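Local structure of phosphonomutase (4MG4) at residues A[25-30]-A[237-242]; A[162-167]-A[198-203]; A[205-210]-A[232-237]. The protein is a phosphonomutase, an enzyme built on the TIM-barrel fold of eight parallel strands closed into a cylinder and wrapped by helices. All coordinates share one frame; numbering follows the deposited sequence.

Starting from the N terminus, the chain enters the barrel at 25-30, which leads into the first strand, and does not meet its partner of contact 1 until the last strand, 238-240. Contact 1 therefore closes a loop that holds most of the barrel, and contacts 2 and 3 both nest inside it. They follow in series: contact 2 joins the loops after strands 156-160 and 194-196, then contact 3 packs helix 203-212 against the end of helix 228-234. Contact 3 touches both others. Pro-203 and Leu-200 of contact 2 meet Tyr-234, Ile-206 and Leu-209, while contacts 1 and 3 share Ala-237, where helix 228-234 gives way to strand 238-240.

Contact 1 (A[25-30]-A[237-242])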
loop_
_atom_site.group_PDB
_atom_site.type_symbol
_atom_site.label_atom_id
_atom_site.label_comp_id
_atom_site.label_asym_id
_atom_site.label_seq_id
_atom_site.Cartn_x
_atom_site.Cartn_y
_atom_site.Cartn_z
ATOM N N GLY A 25 -16.081 0.159 28.285
ATOM C CA GLY A 25 -16.707 -1.165 28.417
ATOM C C GLY A 25 -17.312 -1.731 27.151
ATOM O O GLY A 25 -17.656 -2.912 27.067
ATOM N N GLN A 26 -17.409 -0.906 26.100
ATOM C CA GLN A 26 -17.896 -1.338 24.800
ATOM C C GLN A 26 -16.992 -0.644 23.762
ATOM O O GLN A 26 -17.474 0.199 23.000
ATOM C CB GLN A 26 -19.344 -0.878 24.670
ATOM C CG GLN A 26 -20.099 -1.284 23.426
ATOM C CD GLN A 26 -21.581 -0.912 23.562
ATOM O OE1 GLN A 26 -22.216 -1.218 24.591
ATOM N NE2 GLN A 26 -22.118 -0.192 22.571
ATOM N N PRO A 27 -15.712 -1.016 23.752
ATOM C CA PRO A 27 -14.721 -0.124 23.102
ATOM C C PRO A 27 -14.769 -0.144 21.583
ATOM O O PRO A 27 -15.045 -1.183 20.943
ATOM C CB PRO A 27 -13.359 -0.702 23.542
ATOM C CG PRO A 27 -13.642 -2.081 24.028
ATOM C CD PRO A 27 -15.043 -2.035 24.575
ATOM N N LEU A 28 -14.427 1.003 21.023
ATOM C CA LEU A 28 -14.156 1.128 19.653
ATOM C C LEU A 28 -12.870 0.405 19.312
ATOM O O LEU A 28 -11.805 0.761 19.789
ATOM C CB LEU A 28 -14.010 2.624 19.360
ATOM C CG LEU A 28 -13.599 2.986 17.929
ATOM C CD1 LEU A 28 -14.607 2.414 16.935
ATOM C CD2 LEU A 28 -13.477 4.470 17.739
ATOM N N ALA A 29 -12.930 -0.517 18.351
ATOM C CA ALA A 29 -11.729 -1.194 17.885
ATOM C C ALA A 29 -11.364 -0.664 16.489
ATOM O O ALA A 29 -12.197 -0.659 15.554
ATOM C CB ALA A 29 -11.967 -2.676 17.835
ATOM N N LEU A 30 -10.136 -0.238 16.357
ATOM C CA LEU A 30 -9.647 0.404 15.108
ATOM C C LEU A 30 -8.504 -0.374 14.555
ATOM O O LEU A 30 -7.627 -0.790 15.286
ATOM C CB LEU A 30 -9.142 1.857 15.331
ATOM C CG LEU A 30 -10.259 2.841 15.694
ATOM C CD1 LEU A 30 -9.673 4.213 16.039
ATOM C CD2 LEU A 30 -11.309 2.918 14.600
ATOM N N ALA A 237 -12.235 2.290 26.522
ATOM C CA ALA A 237 -13.148 2.827 25.548
ATOM C C ALA A 237 -12.736 2.674 24.074
ATOM O O ALA A 237 -13.551 2.838 23.161
ATOM C CB ALA A 237 -13.381 4.304 25.874
ATOM N N ARG A 238 -11.461 2.398 23.848
ATOM C CA ARG A 238 -10.930 2.364 22.500
ATOM C C ARG A 238 -9.711 1.426 22.463
ATOM O O ARG A 238 -8.853 1.468 23.376
ATOM C CB ARG A 238 -10.559 3.770 22.084
ATOM C CG ARG A 238 -9.879 3.910 20.711
ATOM C CD ARG A 238 -9.840 5.400 20.340
ATOM N NE ARG A 238 -8.981 5.699 19.209
ATOM C CZ ARG A 238 -8.912 6.907 18.629
ATOM N NH1 ARG A 238 -9.690 7.903 19.024
ATOM N NH2 ARG A 238 -7.990 7.105 17.675
ATOM N N ILE A 239 -9.607 0.609 21.415
ATOM C CA ILE A 239 -8.540 -0.361 21.278
ATOM C C ILE A 239 -7.846 -0.174 19.905
ATOM O O ILE A 239 -8.527 -0.141 18.878
ATOM C CB ILE A 239 -9.064 -1.802 21.416
ATOM C CG1 ILE A 239 -9.544 -2.008 22.855
ATOM C CG2 ILE A 239 -7.977 -2.787 21.039
ATOM C CD1 ILE A 239 -10.302 -3.273 23.083
ATOM N N SER A 240 -6.530 -0.041 19.945
ATOM C CA SER A 240 -5.619 0.135 18.824
ATOM C C SER A 240 -4.750 -1.067 18.646
ATOM O O SER A 240 -4.546 -1.851 19.588
ATOM C CB SER A 240 -4.626 1.349 19.177
ATOM O OG SER A 240 -5.357 2.420 19.226
ATOM N N HIS A 241 -4.265 -1.230 17.407
ATOM C CA HIS A 241 -3.386 -2.372 17.081
ATOM C C HIS A 241 -2.052 -1.973 16.429
ATOM O O HIS A 241 -1.245 -2.858 16.002
ATOM C CB HIS A 241 -4.172 -3.366 16.175
ATOM C CG HIS A 241 -5.415 -3.913 16.804
ATOM N ND1 HIS A 241 -6.658 -3.328 16.649
ATOM C CD2 HIS A 241 -5.604 -4.970 17.634
ATOM C CE1 HIS A 241 -7.560 -4.012 17.341
ATOM N NE2 HIS A 241 -6.946 -5.026 17.928
ATOM N N GLY A 242 -1.770 -0.671 16.351
ATOM C CA GLY A 242 -0.545 -0.208 15.690
ATOM C C GLY A 242 -0.403 -0.787 14.306
ATOM O O GLY A 242 -1.374 -0.910 13.570
HETATM O O HOH W 1 -5.312 0.396 15.488
#
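Leu-30 reaches Arg-238 because its chi2 of 174° sends CD1 outward, anti to CA, until that methyl lies 3.6 Å from Arg-238 NE. On His-241 a chi1 of -60° sets CG beside its own backbone N, and the ring then turns its ND1 edge to the carbonyl of Leu-30. These groups flank the end of two parallel strands in register, Leu-28 beside Arg-238 and Ala-29 beside Ile-239. Leu-28 N donates to Ala-237 O (3.0 Å), Ile-239 N to Leu-28 O (2.7 Å) and Leu-30 N to Ile-239 O (3.0 Å). Pro-27 can precede this ladder without cost, since Leu-28 supplies both the N-H and the carbonyl that face the partner strand. The Pro-27 ring lies side by side with Ile-239, Pro-27 CG being 3.7 Å from Ile-239 CD1, and both apolar groups pack on helix 228-234. Leu-28 and Arg-238 occupy the other face, where each touches Phe-18. The extended Arg-238 chain suits the interior because its methylenes are apolar and its NH1 is hydrogen-bonded to His-22.

Beyond Leu-30 the ladder changes. The Leu-30 carbonyl oxygen takes a bond of 3.0 Å from His-241 ND1, which approaches from 37° above the carbonyl plane although the oxygen itself lies in the plane of the imidazole. A water also donates to Leu-30 O, at 2.6 Å, and accepts from His-241 N. It thus stands where the next direct rung would be, as the strands diverge. Histidine fits this place because its flat ring, stacked on Phe-31, can still offer an N-H at its edge. The chemistry implies that ND1 carries the proton, and that ring and water together satisfy the Leu-30 carbonyl where the strands separate.

Contact 2 (A[162-167]-A[198-203])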
loop_
_atom_site.group_PDB
_atom_site.type_symbol
_atom_site.label_atom_id
_atom_site.label_comp_id
_atom_site.label_asym_id
_atom_site.label_seq_id
_atom_site.Cartn_x
_atom_site.Cartn_y
_atom_site.Cartn_z
ATOM N N ASP A 162 3.419 9.046 25.949
ATOM C CA ASP A 162 4.418 7.990 25.865
ATOM C C ASP A 162 5.041 7.571 27.186
ATOM O O ASP A 162 6.058 6.876 27.171
ATOM C CB ASP A 162 5.457 8.391 24.848
ATOM C CG ASP A 162 4.974 8.241 23.421
ATOM O OD1 ASP A 162 4.003 7.515 23.134
ATOM O OD2 ASP A 162 5.601 8.853 22.542
ATOM N N VAL A 163 4.445 7.930 28.319
ATOM C CA VAL A 163 5.013 7.589 29.637
ATOM C C VAL A 163 5.341 6.118 29.720
ATOM O O VAL A 163 6.451 5.749 30.172
ATOM C CB VAL A 163 4.077 7.997 30.796
ATOM C CG1 VAL A 163 4.567 7.457 32.156
ATOM C CG2 VAL A 163 3.996 9.502 30.859
ATOM N N PHE A 164 4.384 5.263 29.368
ATOM C CA PHE A 164 4.602 3.811 29.512
ATOM C C PHE A 164 5.366 3.279 28.322
ATOM O O PHE A 164 6.159 2.352 28.455
ATOM C CB PHE A 164 3.262 3.052 29.698
ATOM C CG PHE A 164 2.732 3.084 31.098
ATOM C CD1 PHE A 164 3.188 2.223 32.061
ATOM C CD2 PHE A 164 1.795 3.966 31.450
ATOM C CE1 PHE A 164 2.679 2.280 33.350
ATOM C CE2 PHE A 164 1.230 4.009 32.728
ATOM C CZ PHE A 164 1.702 3.161 33.685
ATOM N N PHE A 165 5.143 3.872 27.158
ATOM C CA PHE A 165 5.636 3.396 25.883
ATOM C C PHE A 165 7.178 3.425 25.883
ATOM O O PHE A 165 7.827 2.490 25.374
ATOM C CB PHE A 165 5.109 4.304 24.748
ATOM C CG PHE A 165 5.542 3.841 23.371
ATOM C CD1 PHE A 165 4.992 2.684 22.865
ATOM C CD2 PHE A 165 6.464 4.559 22.629
ATOM C CE1 PHE A 165 5.383 2.216 21.626
ATOM C CE2 PHE A 165 6.867 4.088 21.378
ATOM C CZ PHE A 165 6.311 2.924 20.893
ATOM N N LYS A 166 7.745 4.441 26.535
ATOM C CA LYS A 166 9.202 4.659 26.558
ATOM C C LYS A 166 9.874 3.916 27.733
ATOM O O LYS A 166 11.117 3.864 27.796
ATOM C CB LYS A 166 9.471 6.153 26.641
ATOM C CG LYS A 166 10.840 6.655 26.237
ATOM C CD LYS A 166 10.830 8.182 26.307
ATOM C CE LYS A 166 10.624 8.683 27.732
ATOM N NZ LYS A 166 11.789 8.350 28.592
ATOM N N ALA A 167 9.093 3.315 28.641
ATOM C CA ALA A 167 9.598 2.614 29.831
ATOM C C ALA A 167 9.536 1.076 29.688
ATOM O O ALA A 167 8.559 0.526 29.229
ATOM C CB ALA A 167 8.776 3.036 31.035
ATOM N N PRO A 198 -0.166 3.847 24.925
ATOM C CA PRO A 198 0.483 2.650 24.406
ATOM C C PRO A 198 1.539 2.123 25.323
ATOM O O PRO A 198 2.077 2.863 26.178
ATOM C CB PRO A 198 1.085 3.139 23.082
ATOM C CG PRO A 198 1.273 4.603 23.227
ATOM C CD PRO A 198 0.093 5.014 24.059
ATOM N N GLY A 199 1.829 0.842 25.185
ATOM C CA GLY A 199 2.839 0.237 26.009
ATOM C C GLY A 199 2.376 -0.238 27.346
ATOM O O GLY A 199 3.149 -0.831 28.083
ATOM N N LEU A 200 1.103 -0.061 27.638
ATOM C CA LEU A 200 0.515 -0.457 28.877
ATOM C C LEU A 200 -0.327 -1.733 28.679
ATOM O O LEU A 200 -1.261 -1.733 27.896
ATOM C CB LEU A 200 -0.366 0.678 29.393
ATOM C CG LEU A 200 -1.047 0.384 30.722
ATOM C CD1 LEU A 200 -0.002 0.080 31.811
ATOM C CD2 LEU A 200 -1.995 1.487 31.075
ATOM N N ARG A 201 0.054 -2.807 29.372
ATOM C CA ARG A 201 -0.576 -4.143 29.315
ATOM C C ARG A 201 -1.058 -4.688 30.673
ATOM O O ARG A 201 -1.770 -5.654 30.702
ATOM C CB ARG A 201 0.440 -5.141 28.664
ATOM N N SER A 202 -0.674 -4.102 31.790
ATOM C CA SER A 202 -1.017 -4.600 33.125
ATOM C C SER A 202 -2.477 -4.422 33.434
ATOM O O SER A 202 -2.935 -3.304 33.457
ATOM C CB SER A 202 -0.212 -3.861 34.193
ATOM O OG SER A 202 -0.757 -4.037 35.489
ATOM N N PRO A 203 -3.187 -5.507 33.715
ATOM C CA PRO A 203 -4.601 -5.336 34.067
ATOM C C PRO A 203 -4.812 -4.396 35.231
ATOM O O PRO A 203 -5.708 -3.531 35.192
ATOM C CB PRO A 203 -5.056 -6.770 34.349
ATOM C CG PRO A 203 -4.208 -7.582 33.501
ATOM C CD PRO A 203 -2.853 -6.912 33.530
HETATM O O HOH W 2 2.453 5.289 27.182
#
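Phe-164 and Leu-200 bring together two neighbouring beta-to-alpha loops of the TIM barrel, those that follow strands 156-160 and 194-196. The main apolar interaction is a CH-pi contact: Leu-200 CD1 sits over the centre of one face of the Phe-164 ring, 3.8 Å from the centroid and only 12° off the ring normal. A chi1 of -180° puts Leu-200 CG anti to its backbone N, and chi2 (59°) then sets CD1. Leucine suits the place, since its branched end covers the aromatic face with one methyl and still packs on Leu-205, Ile-206 and Leu-209 of helix 203-212. Phe-164 has a further partner in His-172, which meets it edge-to-face.

A second apolar pair lies nearer the surface. The side chains of Phe-165 and Pro-198 cross at about a right angle, with Phe-165 CD1 3.9 Å from Pro-198 CB. Arg-160, from outside the two loops, makes a cation-pi contact with this same Phe-165. Arg-160 NE also forms a salt bridge to Asp-162 OD1, the oxygen nearest Pro-198 CG.

The CA atoms come nearest at Phe-165 and Gly-199, 4.2 Å apart. Glycine fits on two counts: a CB here would run into Phe-165 CA, and glycine accepts the positive phi with which the loop turns.

The polar link between the two loops is made through solvent. One water accepts from Phe-164 N at 2.9 Å and donates to Pro-198 O at 2.7 Å.

Contact 3 (A[205-210]-A[232-237]); sequences LIRALT and AEYGVA
Tyr-234 sets the rim atom CD1 of its ring over the centre of the Arg-207 guanidinium, 3.5 Å above that plane. The two flat groups are inclined by 65°, so the ring presents an edge to the guanidinium face instead of lying flat on it. Arg-207 is extended from CG to NE, long enough to cross Tyr-234 and grip Glu-233 end-on. In this salt bridge Arg-207 NH2 bonds to Glu-233 OE1 (2.8 Å) on the syn lone pair, and Arg-207 NH1 to Glu-233 OE2 (3.1 Å) almost straight. Glu-233 is bent at chi2, and its carboxylate plane remains 53° from that of the guanidinium. The pair lies on the exposed side of the contact, where bridge and tyrosine carbon would tend to limit the guanidinium's rotation.

Ile-206 carries the buried side: its CG2 meets Val-236 CG2 at 3.6 Å and Tyr-234 CB at 3.9 Å. Beta-branched residues suit this place, offering methyls close to the backbone where the segments draw together. Thr-210 does two jobs. Its OG1, in the crowded position between N and the carbonyl carbon (chi1 64°), donates to Tyr-234 O at 2.7 Å, within the carbonyl plane, while its CG2 packs on Gly-235 and Val-236. The hydroxyl thereby satisfies a carbonyl of the last helical turn.

Gly-235 ends helix 228-234 in a Schellman motif; glycine suits it because phi is positive and a CB would crowd Thr-210 OG1. Contact between successive outer helices, here those after strands 194-196 and 217-220, is typical of the TIM barrel.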
loop_
_atom_site.group_PDB
_atom_site.type_symbol
_atom_site.label_atom_id
_atom_site.label_comp_id
_atom_site.label_asym_id
_atom_site.label_seq_id
_atom_site.Cartn_x
_atom_site.Cartn_y
_atom_site.Cartn_z
ATOM N N LEU A 205 -2.982 -1.967 36.413
ATOM C CA LEU A 205 -2.742 -0.575 36.030
ATOM C C LEU A 205 -3.801 -0.026 35.069
ATOM O O LEU A 205 -4.193 1.143 35.202
ATOM C CB LEU A 205 -1.332 -0.385 35.490
ATOM C CG LEU A 205 -0.178 -0.629 36.487
ATOM C CD1 LEU A 205 1.142 -0.511 35.731
ATOM C CD2 LEU A 205 -0.154 0.230 37.733
ATOM N N ILE A 206 -4.266 -0.847 34.134
ATOM C CA ILE A 206 -5.295 -0.402 33.166
ATOM C C ILE A 206 -6.568 -0.098 33.960
ATOM O O ILE A 206 -7.205 0.929 33.730
ATOM C CB ILE A 206 -5.547 -1.410 32.054
ATOM C CG1 ILE A 206 -4.340 -1.533 31.125
ATOM C CG2 ILE A 206 -6.792 -0.976 31.239
ATOM C CD1 ILE A 206 -4.390 -2.769 30.276
ATOM N N ARG A 207 -6.929 -0.956 34.930
ATOM C CA ARG A 207 -8.119 -0.710 35.741
ATOM C C ARG A 207 -8.023 0.601 36.493
ATOM O O ARG A 207 -8.986 1.380 36.580
ATOM C CB ARG A 207 -8.326 -1.843 36.742
ATOM C CG ARG A 207 -8.779 -3.156 36.117
ATOM C CD ARG A 207 -9.056 -4.126 37.268
ATOM N NE ARG A 207 -9.311 -5.483 36.802
ATOM C CZ ARG A 207 -10.461 -5.965 36.332
ATOM N NH1 ARG A 207 -11.500 -5.161 36.121
ATOM N NH2 ARG A 207 -10.526 -7.220 35.963
ATOM N N ALA A 208 -6.859 0.841 37.087
ATOM C CA ALA A 208 -6.631 2.074 37.830
ATOM C C ALA A 208 -6.719 3.307 36.957
ATOM O O ALA A 208 -7.287 4.340 37.340
ATOM C CB ALA A 208 -5.286 2.041 38.550
ATOM N N LEU A 209 -6.197 3.144 35.746
ATOM C CA LEU A 209 -6.249 4.207 34.738
ATOM C C LEU A 209 -7.654 4.554 34.319
ATOM O O LEU A 209 -7.998 5.719 34.256
ATOM C CB LEU A 209 -5.428 3.774 33.521
ATOM C CG LEU A 209 -5.346 4.789 32.403
ATOM C CD1 LEU A 209 -4.738 6.112 32.808
ATOM C CD2 LEU A 209 -4.596 4.163 31.222
ATOM N N THR A 210 -8.439 3.548 33.955
ATOM C CA THR A 210 -9.791 3.814 33.504
ATOM C C THR A 210 -10.676 4.354 34.660
ATOM O O THR A 210 -11.560 5.173 34.402
ATOM C CB THR A 210 -10.447 2.565 32.885
ATOM O OG1 THR A 210 -10.596 1.547 33.887
ATOM C CG2 THR A 210 -9.681 2.001 31.669
ATOM N N ALA A 232 -12.166 -4.597 27.537
ATOM C CA ALA A 232 -13.498 -4.052 27.694
ATOM C C ALA A 232 -13.963 -4.115 29.154
ATOM O O ALA A 232 -14.475 -3.154 29.708
ATOM C CB ALA A 232 -14.530 -4.785 26.817
ATOM N N GLU A 233 -13.771 -5.275 29.796
ATOM C CA GLU A 233 -14.119 -5.432 31.174
ATOM C C GLU A 233 -13.336 -4.534 32.138
ATOM O O GLU A 233 -13.888 -4.164 33.172
ATOM C CB GLU A 233 -14.055 -6.945 31.586
ATOM C CG GLU A 233 -14.615 -7.245 32.974
ATOM C CD GLU A 233 -13.637 -7.167 34.147
ATOM O OE1 GLU A 233 -12.466 -7.591 34.020
ATOM O OE2 GLU A 233 -14.013 -6.639 35.166
ATOM N N TYR A 234 -12.104 -4.125 31.783
ATOM C CA TYR A 234 -11.335 -3.180 32.568
ATOM C C TYR A 234 -11.855 -1.767 32.435
ATOM O O TYR A 234 -11.421 -0.908 33.187
ATOM C CB TYR A 234 -9.833 -3.149 32.163
ATOM C CG TYR A 234 -9.094 -4.468 32.177
ATOM C CD1 TYR A 234 -9.533 -5.550 32.962
ATOM C CD2 TYR A 234 -8.000 -4.665 31.353
ATOM C CE1 TYR A 234 -8.857 -6.771 32.919
ATOM C CE2 TYR A 234 -7.322 -5.877 31.313
ATOM C CZ TYR A 234 -7.758 -6.920 32.097
ATOM O OH TYR A 234 -7.054 -8.139 32.008
ATOM N N GLY A 235 -12.718 -1.518 31.470
ATOM C CA GLY A 235 -13.342 -0.190 31.281
ATOM C C GLY A 235 -12.737 0.652 30.156
ATOM O O GLY A 235 -13.007 1.839 30.056
ATOM N N VAL A 236 -11.941 0.025 29.288
ATOM C CA VAL A 236 -11.328 0.726 28.147
ATOM C C VAL A 236 -12.415 1.128 27.150
ATOM O O VAL A 236 -13.405 0.424 27.034
ATOM C CB VAL A 236 -10.301 -0.215 27.533
ATOM C CG1 VAL A 236 -9.847 0.127 26.184
ATOM C CG2 VAL A 236 -9.130 -0.389 28.519
ATOM N N ALA A 237 -12.235 2.290 26.522
ATOM C CA ALA A 237 -13.148 2.827 25.548
ATOM C C ALA A 237 -12.736 2.674 24.074
ATOM O O ALA A 237 -13.551 2.838 23.161
ATOM C CB ALA A 237 -13.381 4.304 25.874
#